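Local coordinates for putative SnoaL-like polyketide cyclase (Jannaschia sp., PDB 3KKG), which probably acts as a polyketide cyclase, like SnoaL, which closes a ring of an aromatic polyketide by intramolecular aldol condensation, at residues Q2-I7 against V78-D83; D27-V32 against Q56-N61; L100-S105 against T138-P143. One frame throughout, in Å; residues are numbered along the deposited sequence.

Interaction 1 of 3, residues Q2-I7 against V78-D83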
ATOM      1  N   GLN A   2     -17.201 -16.367  -5.391  1.00 28.51           N
ATOM      2  CA  GLN A   2     -16.516 -17.334  -6.211  1.00 27.79           C
ATOM      3  C   GLN A   2     -15.310 -17.801  -5.433  1.00 23.22           C
ATOM      4  O   GLN A   2     -14.525 -16.993  -4.941  1.00 28.07           O
ATOM      5  CB  GLN A   2     -16.118 -16.675  -7.525  1.00 29.63           C
ATOM      6  CG  GLN A   2     -15.067 -17.355  -8.348  1.00 30.70           C
ATOM      7  CD  GLN A   2     -14.819 -16.531  -9.602  1.00 33.09           C
ATOM      8  OE1 GLN A   2     -13.839 -15.714  -9.725  1.00 32.01           O
ATOM      9  NE2 GLN A   2     -15.756 -16.682 -10.508  1.00 32.65           N
ATOM     10  N   ASP A   3     -15.151 -19.101  -5.330  1.00 23.30           N
ATOM     11  CA  ASP A   3     -14.053 -19.685  -4.603  1.00 22.38           C
ATOM     12  C   ASP A   3     -12.752 -19.512  -5.371  1.00 21.89           C
ATOM     13  O   ASP A   3     -12.743 -19.453  -6.606  1.00 21.94           O
ATOM     14  CB  ASP A   3     -14.240 -21.171  -4.411  1.00 25.43           C
ATOM     15  CG  ASP A   3     -15.357 -21.527  -3.434  1.00 28.94           C
ATOM     16  OD1 ASP A   3     -16.023 -20.633  -2.816  1.00 28.27           O
ATOM     17  OD2 ASP A   3     -15.525 -22.758  -3.290  1.00 34.91           O
ATOM     18  N   ARG A   4     -11.674 -19.483  -4.609  1.00 20.20           N
ATOM     19  CA  ARG A   4     -10.337 -19.438  -5.176  1.00 18.77           C
ATOM     20  C   ARG A   4     -10.086 -20.652  -6.048  1.00 18.83           C
ATOM     21  O   ARG A   4     -10.440 -21.768  -5.704  1.00 20.12           O
ATOM     22  CB  ARG A   4      -9.299 -19.414  -4.056  1.00 18.64           C
ATOM     23  CG  ARG A   4      -9.281 -18.068  -3.345  1.00 18.51           C
ATOM     24  CD  ARG A   4      -8.427 -18.016  -2.096  1.00 18.81           C
ATOM     25  NE  ARG A   4      -8.457 -16.678  -1.582  1.00 18.29           N
ATOM     26  CZ  ARG A   4      -8.027 -16.306  -0.396  1.00 18.21           C
ATOM     27  NH1 ARG A   4      -7.448 -17.210   0.405  1.00 16.89           N
ATOM     28  NH2 ARG A   4      -8.134 -15.046  -0.008  1.00 18.71           N
ATOM     29  N   SER A   5      -9.431 -20.406  -7.172  1.00 19.34           N
ATOM     30  CA  SER A   5      -8.975 -21.507  -7.992  1.00 19.59           C
ATOM     31  C   SER A   5      -7.857 -22.260  -7.273  1.00 19.47           C
ATOM     32  O   SER A   5      -7.257 -21.757  -6.294  1.00 19.61           O
ATOM     33  CB  SER A   5      -8.449 -21.020  -9.338  1.00 19.74           C
ATOM     34  OG  SER A   5      -7.203 -20.325  -9.178  1.00 20.21           O
ATOM     35  N   PRO A   6      -7.548 -23.469  -7.720  1.00 19.90           N
ATOM     36  CA  PRO A   6      -6.420 -24.182  -7.142  1.00 20.71           C
ATOM     37  C   PRO A   6      -5.123 -23.389  -7.150  1.00 19.59           C
ATOM     38  O   PRO A   6      -4.380 -23.430  -6.172  1.00 20.43           O
ATOM     39  CB  PRO A   6      -6.322 -25.448  -8.024  1.00 21.42           C
ATOM     40  CG  PRO A   6      -7.700 -25.663  -8.505  1.00 21.63           C
ATOM     41  CD  PRO A   6      -8.286 -24.314  -8.700  1.00 21.50           C
ATOM     42  N   ILE A   7      -4.830 -22.710  -8.248  1.00 18.96           N
ATOM     43  CA  ILE A   7      -3.580 -21.962  -8.325  1.00 19.78           C
ATOM     44  C   ILE A   7      -3.648 -20.787  -7.347  1.00 19.31           C
ATOM     45  O   ILE A   7      -2.660 -20.460  -6.664  1.00 17.62           O
ATOM     46  CB  ILE A   7      -3.317 -21.475  -9.771  1.00 22.06           C
ATOM     47  CG1 ILE A   7      -2.917 -22.640 -10.652  1.00 23.70           C
ATOM     48  CG2 ILE A   7      -2.164 -20.442  -9.819  1.00 21.10           C
ATOM     49  CD1 ILE A   7      -3.052 -22.333 -12.119  1.00 28.71           C
ATOM     50  N   VAL A  78      -6.366 -10.849   3.061  1.00 17.28           N
ATOM     51  CA  VAL A  78      -5.683 -11.461   1.947  1.00 15.94           C
ATOM     52  C   VAL A  78      -6.639 -11.364   0.731  1.00 17.76           C
ATOM     53  O   VAL A  78      -7.814 -11.774   0.811  1.00 17.73           O
ATOM     54  CB  VAL A  78      -5.339 -12.907   2.190  1.00 17.24           C
ATOM     55  CG1 VAL A  78      -4.706 -13.550   0.969  1.00 19.94           C
ATOM     56  CG2 VAL A  78      -4.466 -13.015   3.477  1.00 19.18           C
ATOM     57  N   THR A  79      -6.130 -10.830  -0.358  1.00 16.75           N
ATOM     58  CA  THR A  79      -6.862 -10.731  -1.600  1.00 15.50           C
ATOM     59  C   THR A  79      -6.024 -11.320  -2.682  1.00 16.73           C
ATOM     60  O   THR A  79      -4.896 -10.852  -2.933  1.00 18.77           O
ATOM     61  CB  THR A  79      -7.216  -9.270  -1.858  1.00 16.26           C
ATOM     62  OG1 THR A  79      -8.186  -8.876  -0.887  1.00 19.65           O
ATOM     63  CG2 THR A  79      -7.799  -9.006  -3.295  1.00 18.99           C
ATOM     64  N   VAL A  80      -6.557 -12.277  -3.419  1.00 16.51           N
ATOM     65  CA  VAL A  80      -5.815 -12.874  -4.511  1.00 15.82           C
ATOM     66  C   VAL A  80      -6.634 -12.865  -5.779  1.00 15.58           C
ATOM     67  O   VAL A  80      -7.813 -13.177  -5.750  1.00 16.69           O
ATOM     68  CB  VAL A  80      -5.363 -14.350  -4.184  1.00 15.12           C
ATOM     69  CG1 VAL A  80      -6.569 -15.213  -3.816  1.00 18.01           C
ATOM     70  CG2 VAL A  80      -4.587 -14.984  -5.338  1.00 16.89           C
ATOM     71  N   GLU A  81      -5.975 -12.535  -6.891  1.00 16.65           N
ATOM     72  CA  GLU A  81      -6.508 -12.745  -8.242  1.00 15.84           C
ATOM     73  C   GLU A  81      -5.391 -13.299  -9.095  1.00 17.23           C
ATOM     74  O   GLU A  81      -4.372 -12.636  -9.352  1.00 17.49           O
ATOM     75  CB  GLU A  81      -7.039 -11.459  -8.837  1.00 16.57           C
ATOM     76  CG  GLU A  81      -7.789 -11.732 -10.140  1.00 16.29           C
ATOM     77  CD  GLU A  81      -8.434 -10.546 -10.762  1.00 18.80           C
ATOM     78  OE1 GLU A  81      -8.136  -9.401 -10.411  1.00 17.68           O
ATOM     79  OE2 GLU A  81      -9.203 -10.788 -11.739  1.00 22.75           O
ATOM     80  N   GLY A  82      -5.545 -14.536  -9.482  1.00 19.26           N
ATOM     81  CA  GLY A  82      -4.514 -15.208 -10.268  1.00 20.06           C
ATOM     82  C   GLY A  82      -3.169 -15.228  -9.563  1.00 20.68           C
ATOM     83  O   GLY A  82      -3.080 -15.687  -8.429  1.00 20.12           O
ATOM     84  N   ASP A  83      -2.150 -14.690 -10.245  1.00 18.23           N
ATOM     85  CA  ASP A  83      -0.793 -14.668  -9.728  1.00 18.63           C
ATOM     86  C   ASP A  83      -0.446 -13.387  -8.910  1.00 17.98           C
ATOM     87  O   ASP A  83       0.712 -13.100  -8.645  1.00 18.36           O
ATOM     88  CB  ASP A  83       0.193 -14.888 -10.884  1.00 19.68           C
ATOM     89  CG  ASP A  83       0.299 -16.324 -11.284  1.00 21.07           C
ATOM     90  OD1 ASP A  83       0.130 -17.238 -10.440  1.00 23.01           O
ATOM     91  OD2 ASP A  83       0.603 -16.586 -12.471  1.00 22.59           O
TER

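Interaction 2 of 3, residues D27-V32 against Q56-N61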
ATOM      1  N   ASP A  27      13.651 -17.037  13.394  1.00 26.09           N
ATOM      2  CA  ASP A  27      14.809 -17.812  12.994  1.00 23.42           C
ATOM      3  C   ASP A  27      14.472 -18.761  11.884  1.00 20.47           C
ATOM      4  O   ASP A  27      13.436 -19.448  11.928  1.00 22.89           O
ATOM      5  CB  ASP A  27      15.290 -18.639  14.143  1.00 27.60           C
ATOM      6  CG  ASP A  27      16.319 -17.960  14.921  1.00 33.47           C
ATOM      7  OD1 ASP A  27      16.409 -16.710  14.936  1.00 39.59           O
ATOM      8  OD2 ASP A  27      17.065 -18.705  15.512  1.00 33.74           O
ATOM      9  N   GLY A  28      15.323 -18.725  10.862  1.00 19.95           N
ATOM     10  CA  GLY A  28      15.189 -19.606   9.719  1.00 22.13           C
ATOM     11  C   GLY A  28      14.456 -19.023   8.536  1.00 19.52           C
ATOM     12  O   GLY A  28      14.289 -19.677   7.519  1.00 22.36           O
ATOM     13  N   TRP A  29      14.067 -17.743   8.627  1.00 20.55           N
ATOM     14  CA  TRP A  29      13.278 -17.139   7.576  1.00 19.89           C
ATOM     15  C   TRP A  29      13.976 -17.109   6.237  1.00 19.85           C
ATOM     16  O   TRP A  29      13.324 -17.215   5.205  1.00 20.04           O
ATOM     17  CB  TRP A  29      12.847 -15.715   7.977  1.00 19.45           C
ATOM     18  CG  TRP A  29      13.926 -14.701   8.159  1.00 19.19           C
ATOM     19  CD1 TRP A  29      14.584 -14.423   9.302  1.00 20.29           C
ATOM     20  CD2 TRP A  29      14.454 -13.826   7.159  1.00 19.00           C
ATOM     21  NE1 TRP A  29      15.516 -13.423   9.095  1.00 20.32           N
ATOM     22  CE2 TRP A  29      15.458 -13.025   7.784  1.00 19.63           C
ATOM     23  CE3 TRP A  29      14.214 -13.657   5.802  1.00 18.69           C
ATOM     24  CZ2 TRP A  29      16.194 -12.050   7.088  1.00 20.83           C
ATOM     25  CZ3 TRP A  29      14.927 -12.662   5.109  1.00 19.33           C
ATOM     26  CH2 TRP A  29      15.907 -11.882   5.757  1.00 19.13           C
ATOM     27  N   ARG A  30      15.309 -16.984   6.251  1.00 17.72           N
ATOM     28  CA  ARG A  30      16.028 -16.858   5.007  1.00 19.94           C
ATOM     29  C   ARG A  30      15.831 -18.058   4.135  1.00 19.70           C
ATOM     30  O   ARG A  30      15.704 -17.944   2.924  1.00 22.55           O
ATOM     31  CB  ARG A  30      17.508 -16.597   5.267  1.00 20.25           C
ATOM     32  CG  ARG A  30      17.801 -15.207   5.845  1.00 19.56           C
ATOM     33  CD  ARG A  30      19.285 -15.114   6.072  1.00 20.77           C
ATOM     34  NE  ARG A  30      19.756 -13.834   6.568  1.00 23.16           N
ATOM     35  CZ  ARG A  30      19.633 -13.403   7.821  1.00 23.44           C
ATOM     36  NH1 ARG A  30      18.984 -14.118   8.730  1.00 23.65           N
ATOM     37  NH2 ARG A  30      20.174 -12.240   8.159  1.00 24.85           N
ATOM     38  N   ASP A  31      15.878 -19.241   4.746  1.00 22.91           N
ATOM     39  CA  ASP A  31      15.711 -20.456   3.982  1.00 21.70           C
ATOM     40  C   ASP A  31      14.299 -20.568   3.438  1.00 19.39           C
ATOM     41  O   ASP A  31      14.106 -21.104   2.348  1.00 19.87           O
ATOM     42  CB  ASP A  31      16.109 -21.673   4.806  1.00 25.33           C
ATOM     43  CG  ASP A  31      17.612 -21.752   5.029  1.00 28.40           C
ATOM     44  OD1 ASP A  31      18.415 -21.297   4.154  1.00 26.19           O
ATOM     45  OD2 ASP A  31      18.000 -22.305   6.079  1.00 39.87           O
ATOM     46  N   VAL A  32      13.319 -19.997   4.145  1.00 20.12           N
ATOM     47  CA  VAL A  32      11.941 -19.967   3.635  1.00 19.05           C
ATOM     48  C   VAL A  32      11.886 -19.040   2.397  1.00 20.26           C
ATOM     49  O   VAL A  32      11.267 -19.345   1.385  1.00 18.61           O
ATOM     50  CB  VAL A  32      10.897 -19.508   4.706  1.00 18.74           C
ATOM     51  CG1 VAL A  32       9.485 -19.343   4.070  1.00 20.48           C
ATOM     52  CG2 VAL A  32      10.856 -20.485   5.890  1.00 22.66           C
ATOM     53  N   GLN A  56      20.307 -10.399  -2.356  1.00 19.33           N
ATOM     54  CA  GLN A  56      20.260  -8.935  -2.153  1.00 18.58           C
ATOM     55  C   GLN A  56      18.985  -8.538  -1.433  1.00 17.94           C
ATOM     56  O   GLN A  56      18.998  -7.720  -0.493  1.00 19.25           O
ATOM     57  CB  GLN A  56      20.360  -8.222  -3.491  1.00 19.86           C
ATOM     58  CG  GLN A  56      21.731  -8.381  -4.186  1.00 23.02           C
ATOM     59  CD  GLN A  56      21.868  -9.635  -5.064  1.00 20.86           C
ATOM     60  OE1 GLN A  56      21.057 -10.552  -5.018  1.00 21.58           O
ATOM     61  NE2 GLN A  56      22.954  -9.688  -5.842  1.00 23.16           N
ATOM     62  N   ALA A  57      17.878  -9.128  -1.867  1.00 18.02           N
ATOM     63  CA  ALA A  57      16.607  -8.825  -1.234  1.00 17.25           C
ATOM     64  C   ALA A  57      16.533  -9.335   0.210  1.00 16.84           C
ATOM     65  O   ALA A  57      15.989  -8.681   1.109  1.00 18.38           O
ATOM     66  CB  ALA A  57      15.473  -9.422  -2.053  1.00 18.19           C
ATOM     67  N   ILE A  58      17.065 -10.518   0.449  1.00 18.77           N
ATOM     68  CA  ILE A  58      17.206 -11.016   1.797  1.00 18.61           C
ATOM     69  C   ILE A  58      18.051 -10.103   2.687  1.00 18.58           C
ATOM     70  O   ILE A  58      17.689  -9.826   3.819  1.00 18.61           O
ATOM     71  CB  ILE A  58      17.805 -12.470   1.779  1.00 18.51           C
ATOM     72  CG1 ILE A  58      16.746 -13.481   1.331  1.00 17.52           C
ATOM     73  CG2 ILE A  58      18.397 -12.895   3.157  1.00 20.99           C
ATOM     74  CD1 ILE A  58      17.330 -14.880   1.126  1.00 18.35           C
ATOM     75  N   ALA A  59      19.187  -9.652   2.168  1.00 17.89           N
ATOM     76  CA  ALA A  59      20.049  -8.734   2.905  1.00 18.57           C
ATOM     77  C   ALA A  59      19.320  -7.451   3.303  1.00 19.83           C
ATOM     78  O   ALA A  59      19.475  -6.966   4.416  1.00 20.19           O
ATOM     79  CB  ALA A  59      21.291  -8.415   2.075  1.00 19.61           C
ATOM     80  N   PHE A  60      18.525  -6.923   2.384  1.00 19.08           N
ATOM     81  CA  PHE A  60      17.759  -5.709   2.630  1.00 18.64           C
ATOM     82  C   PHE A  60      16.734  -5.975   3.741  1.00 18.49           C
ATOM     83  O   PHE A  60      16.525  -5.153   4.661  1.00 19.20           O
ATOM     84  CB  PHE A  60      17.081  -5.248   1.340  1.00 20.06           C
ATOM     85  CG  PHE A  60      16.261  -4.009   1.495  1.00 21.76           C
ATOM     86  CD1 PHE A  60      16.845  -2.771   1.422  1.00 25.43           C
ATOM     87  CD2 PHE A  60      14.910  -4.084   1.757  1.00 20.06           C
ATOM     88  CE1 PHE A  60      16.076  -1.623   1.581  1.00 30.19           C
ATOM     89  CE2 PHE A  60      14.134  -2.914   1.923  1.00 24.02           C
ATOM     90  CZ  PHE A  60      14.709  -1.708   1.838  1.00 27.91           C
ATOM     91  N   ASN A  61      16.018  -7.107   3.661  1.00 17.92           N
ATOM     92  CA  ASN A  61      15.047  -7.425   4.704  1.00 17.59           C
ATOM     93  C   ASN A  61      15.698  -7.541   6.077  1.00 18.42           C
ATOM     94  O   ASN A  61      15.168  -7.046   7.065  1.00 19.47           O
ATOM     95  CB  ASN A  61      14.316  -8.735   4.342  1.00 17.08           C
ATOM     96  CG  ASN A  61      13.036  -8.947   5.097  1.00 19.86           C
ATOM     97  OD1 ASN A  61      12.833 -10.004   5.729  1.00 22.11           O
ATOM     98  ND2 ASN A  61      12.135  -8.057   4.941  1.00 16.79           N
TER

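Interaction 3 of 3, residues L100-S105 against T138-P143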
ATOM      1  N   LEU A 100      17.165   2.801   9.313  1.00 23.62           N
ATOM      2  CA  LEU A 100      17.192   3.828   8.258  1.00 25.43           C
ATOM      3  C   LEU A 100      17.860   5.130   8.717  1.00 25.04           C
ATOM      4  O   LEU A 100      17.351   6.266   8.525  1.00 26.34           O
ATOM      5  CB  LEU A 100      15.779   4.066   7.699  1.00 24.74           C
ATOM      6  CG  LEU A 100      15.074   2.825   7.149  1.00 28.93           C
ATOM      7  CD1 LEU A 100      13.698   3.245   6.528  1.00 27.69           C
ATOM      8  CD2 LEU A 100      15.950   2.015   6.171  1.00 29.47           C
ATOM      9  N   GLY A 101      18.977   4.937   9.418  1.00 27.01           N
ATOM     10  CA  GLY A 101      19.810   6.038   9.892  1.00 27.73           C
ATOM     11  C   GLY A 101      19.456   6.594  11.253  1.00 26.95           C
ATOM     12  O   GLY A 101      20.119   7.505  11.771  1.00 26.63           O
ATOM     13  N   VAL A 102      18.424   6.039  11.888  1.00 19.61           N
ATOM     14  CA  VAL A 102      18.000   6.596  13.167  1.00 19.62           C
ATOM     15  C   VAL A 102      18.594   5.588  14.208  1.00 16.91           C
ATOM     16  O   VAL A 102      18.301   4.366  14.148  1.00 18.39           O
ATOM     17  CB  VAL A 102      16.484   6.635  13.294  1.00 19.95           C
ATOM     18  CG1 VAL A 102      16.029   7.117  14.678  1.00 22.69           C
ATOM     19  CG2 VAL A 102      15.877   7.549  12.211  1.00 24.09           C
ATOM     20  N   PRO A 103      19.350   6.066  15.186  1.00 16.75           N
ATOM     21  CA  PRO A 103      19.853   5.214  16.240  1.00 18.42           C
ATOM     22  C   PRO A 103      18.697   4.595  16.988  1.00 17.72           C
ATOM     23  O   PRO A 103      17.592   5.137  17.009  1.00 18.08           O
ATOM     24  CB  PRO A 103      20.608   6.177  17.131  1.00 17.56           C
ATOM     25  CG  PRO A 103      21.074   7.229  16.170  1.00 20.00           C
ATOM     26  CD  PRO A 103      19.878   7.442  15.302  1.00 18.08           C
ATOM     27  N   PRO A 104      18.944   3.437  17.614  1.00 17.18           N
ATOM     28  CA  PRO A 104      17.843   2.819  18.344  1.00 18.58           C
ATOM     29  C   PRO A 104      17.246   3.769  19.387  1.00 17.69           C
ATOM     30  O   PRO A 104      17.925   4.351  20.250  1.00 18.72           O
ATOM     31  CB  PRO A 104      18.483   1.616  19.032  1.00 23.14           C
ATOM     32  CG  PRO A 104      19.866   1.633  18.733  1.00 18.77           C
ATOM     33  CD  PRO A 104      20.185   2.667  17.665  1.00 19.12           C
ATOM     34  N   SER A 105      15.923   3.870  19.331  1.00 20.57           N
ATOM     35  CA  SER A 105      15.171   4.739  20.250  1.00 21.16           C
ATOM     36  C   SER A 105      14.339   3.973  21.238  1.00 17.87           C
ATOM     37  O   SER A 105      13.999   4.493  22.288  1.00 21.00           O
ATOM     38  CB  SER A 105      14.205   5.650  19.503  1.00 22.65           C
ATOM     39  OG  SER A 105      13.179   4.925  18.846  1.00 19.64           O
ATOM     40  N   THR A 138       8.743   9.622  11.885  1.00 21.24           N
ATOM     41  CA  THR A 138       8.404  10.706  12.821  1.00 23.21           C
ATOM     42  C   THR A 138       8.404  10.215  14.266  1.00 21.47           C
ATOM     43  O   THR A 138       8.971  10.900  15.155  1.00 25.05           O
ATOM     44  CB  THR A 138       7.039  11.332  12.452  1.00 25.61           C
ATOM     45  OG1 THR A 138       7.151  11.813  11.118  1.00 25.07           O
ATOM     46  CG2 THR A 138       6.656  12.463  13.415  1.00 25.44           C
ATOM     47  N   ALA A 139       7.808   9.049  14.525  1.00 22.28           N
ATOM     48  CA  ALA A 139       7.674   8.472  15.872  1.00 22.89           C
ATOM     49  C   ALA A 139       9.040   8.147  16.441  1.00 23.32           C
ATOM     50  O   ALA A 139       9.314   8.492  17.633  1.00 25.51           O
ATOM     51  CB  ALA A 139       6.797   7.271  15.864  1.00 23.49           C
ATOM     52  N   ILE A 140       9.931   7.569  15.636  1.00 20.61           N
ATOM     53  CA  ILE A 140      11.250   7.131  16.163  1.00 22.81           C
ATOM     54  C   ILE A 140      12.297   8.235  16.215  1.00 23.80           C
ATOM     55  O   ILE A 140      13.301   8.114  16.951  1.00 24.55           O
ATOM     56  CB  ILE A 140      11.825   5.903  15.380  1.00 20.93           C
ATOM     57  CG1 ILE A 140      12.276   6.278  13.956  1.00 21.60           C
ATOM     58  CG2 ILE A 140      10.903   4.744  15.424  1.00 20.69           C
ATOM     59  CD1 ILE A 140      12.953   5.150  13.222  1.00 21.72           C
ATOM     60  N   SER A 141      12.099   9.326  15.469  1.00 23.38           N
ATOM     61  CA  SER A 141      13.012  10.470  15.468  1.00 30.58           C
ATOM     62  C   SER A 141      12.603  11.522  16.515  1.00 32.37           C
ATOM     63  O   SER A 141      13.293  12.530  16.677  1.00 40.47           O
ATOM     64  CB  SER A 141      13.010  11.132  14.097  1.00 31.47           C
ATOM     65  OG  SER A 141      13.338  10.217  13.060  1.00 33.92           O
ATOM     66  N   ALA A 142      11.504  11.289  17.224  1.00 37.39           N
ATOM     67  CA  ALA A 142      10.923  12.270  18.141  1.00 41.67           C
ATOM     68  C   ALA A 142      11.873  12.492  19.336  1.00 46.55           C
ATOM     69  O   ALA A 142      12.338  11.504  19.935  1.00 47.23           O
ATOM     70  CB  ALA A 142       9.565  11.765  18.642  1.00 42.15           C
ATOM     71  N   PRO A 143      12.158  13.774  19.688  1.00 49.19           N
ATOM     72  CA  PRO A 143      13.037  14.079  20.846  1.00 50.42           C
ATOM     73  C   PRO A 143      12.544  13.462  22.161  1.00 52.74           C
ATOM     74  O   PRO A 143      11.364  13.122  22.278  1.00 52.95           O
ATOM     75  CB  PRO A 143      13.008  15.613  20.928  1.00 50.86           C
ATOM     76  CG  PRO A 143      11.819  16.047  20.093  1.00 50.38           C
ATOM     77  CD  PRO A 143      11.678  15.003  19.022  1.00 49.87           C
TER

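Interaction 1 of 3, residues Q2-I7 against V78-D83
V78 meets the outer end of R4, whose chain runs extended from CG to NE and arrives from the loop ahead of helix 6-16. The carbonyl of V78 lies at the edge of the guanidinium, near its plane, with R4 NH2 3.4 Å from V78 O; the angle is too poor for a hydrogen bond. The two side chains cross at about a right angle, and R4 NH2 passes 3.9 Å from V78 CG1. V80 follows on the same side of the strand. Its CG1 sits between the backbone N and the carbonyl carbon (chi1 56°), a torsion that points this methyl at the arginine's outer chain, 3.3 Å from R4 NE and 3.8 Å from R4 CD. The arginine thus lies along a valine ledge while its charge is answered outside the two segments: R4 NE forms a salt bridge with E81 of the second subunit, and E81 of this chain repays it to R4 of that subunit. With an alanine in place of R4, E81 of the second subunit would probably be left without its charged mate and the V80 methyl without its cover.

Within this chain, strand 72-81 lies at an edge of the NTF2-like sheet, and it turns back into strand 84-94 through a tight β-hairpin. G82 and D83 occupy the corners of a type II' turn, the positive phi of G82 (58°) suiting a glycine. The turn is tied to helix 6-16 by hydrogen bonds from G82 N to E8 OE2 and from N11 ND2 to G82 O. D83 OD1 also receives N11 ND2, and on its flank I7 CG2 lies 4.0 Å from D83 OD1, a loose contact in which the isoleucine methyl brushes the carboxylate at the hairpin's end.

Interaction 2 of 3, residues D27-V32 against Q56-N61
R30 and I58 bring the two helices nearest, their CA atoms 6.8 Å apart where the first turn of helix 29-36 meets the second turn of helix 54-67. W29 fills the junction. Its CG stands between the backbone N and the carbonyl carbon (chi1 64°), and the indole reaches across to the other helix with the six-membered ring leading. At the ring's edge, in its plane, W29 CH2 comes 3.3 Å from I58 O, placing a carbonyl against an aromatic C-H. The methyl branch of the same isoleucine, I58 CG2, lies 3.7 Å from W29 CH2 and 3.6 Å from R30 CG, so it is shared between the indole and the arginine's aliphatic stem.

R30 belongs to the tryptophan's own helix but closes one face of the indole: R30 CG stands over the ring centre, and the guanidinium turns its own face to W29 CZ2. N61 takes the opposite face. Its CG is anti to the backbone N (chi1 -163°), which carries the amide oxygen over the rim, with N61 OD1 3.4 Å from W29 CZ3; amide and ring planes stand 76° apart. W33, one turn on, meets W29 edge-to-face and also touches I58 and N61. The side chain of N61 is about 5 Å from a bound PEG, di(hydroxyethyl)ether, probably from the crystallisation liquor.

The indole is therefore held flat between an arginine stem and an amide oxygen, its outer rim facing a carbonyl. Such a join rests on shape and on weak polarity: the slightly positive C-H edge probably suits the I58 carbonyl, whereas N61 OD1 rests on the face, a contact of packing and not of charge.

Interaction 3 of 3, residues L100-S105 against T138-P143
V102 and S105 both approach the peptide carbonyl of I140, the flat group that both side chains touch; the rest of the contact is aliphatic and hydroxyl side chains. V102 CG1 stands above the plane of that peptide, 3.7 Å from I140 O. S105 comes from a different direction, roughly at right angles to the valine methyl as seen from the oxygen, and brings S105 CB to 3.7 Å from I140 O.

The I140 side chain supplies the apolar half. With CG1 between the backbone N and the carbonyl carbon (chi1 71°), its longer branch reaches out beside the valine, and I140 CD1 packs 3.8 Å from V102 CB; the two side chains cross obliquely. V102 CG2 continues the row toward the next residue, 3.8 Å from S141 OG. That hydroxyl turns back to helix 133-140, where it bonds M137 O. On the other flank S105 OG rests 3.8 Å from I140 CB, but its hydrogen bond is with Q95 OE1, so both serine oxygens meet this contact as packing atoms.

Residues 100-105 lie in the loop joining strands 84-94 and 108-120, two neighbours in the sheet, and they lean on the last turn of helix 133-140, which follows strand 123-131. M137 of that helix also touches V102, while Q95 and F99, from the same connecting loop, pack against I140.

Overall arrangement
The three contacts illustrate how one small α+β fold changes its adhesive with depth. Interaction 2 is the buried one, joining two helices through an indole fitted between side chains. Interactions 1 and 3 lie at or near the surface on opposite sides of the chain's centre, about 39 Å apart between centres, and each sets a loop or turn against an element of a different type. They differ in turn: interaction 1 sets an arginine on valines while its charge pairs with the second subunit, whereas interaction 3 is largely aliphatic and is touched by no other chain. Interaction 2 is nested in the chain loop closed by interaction 1 and comes within about 6 Å of interaction 3 at nearest atoms, without touching it.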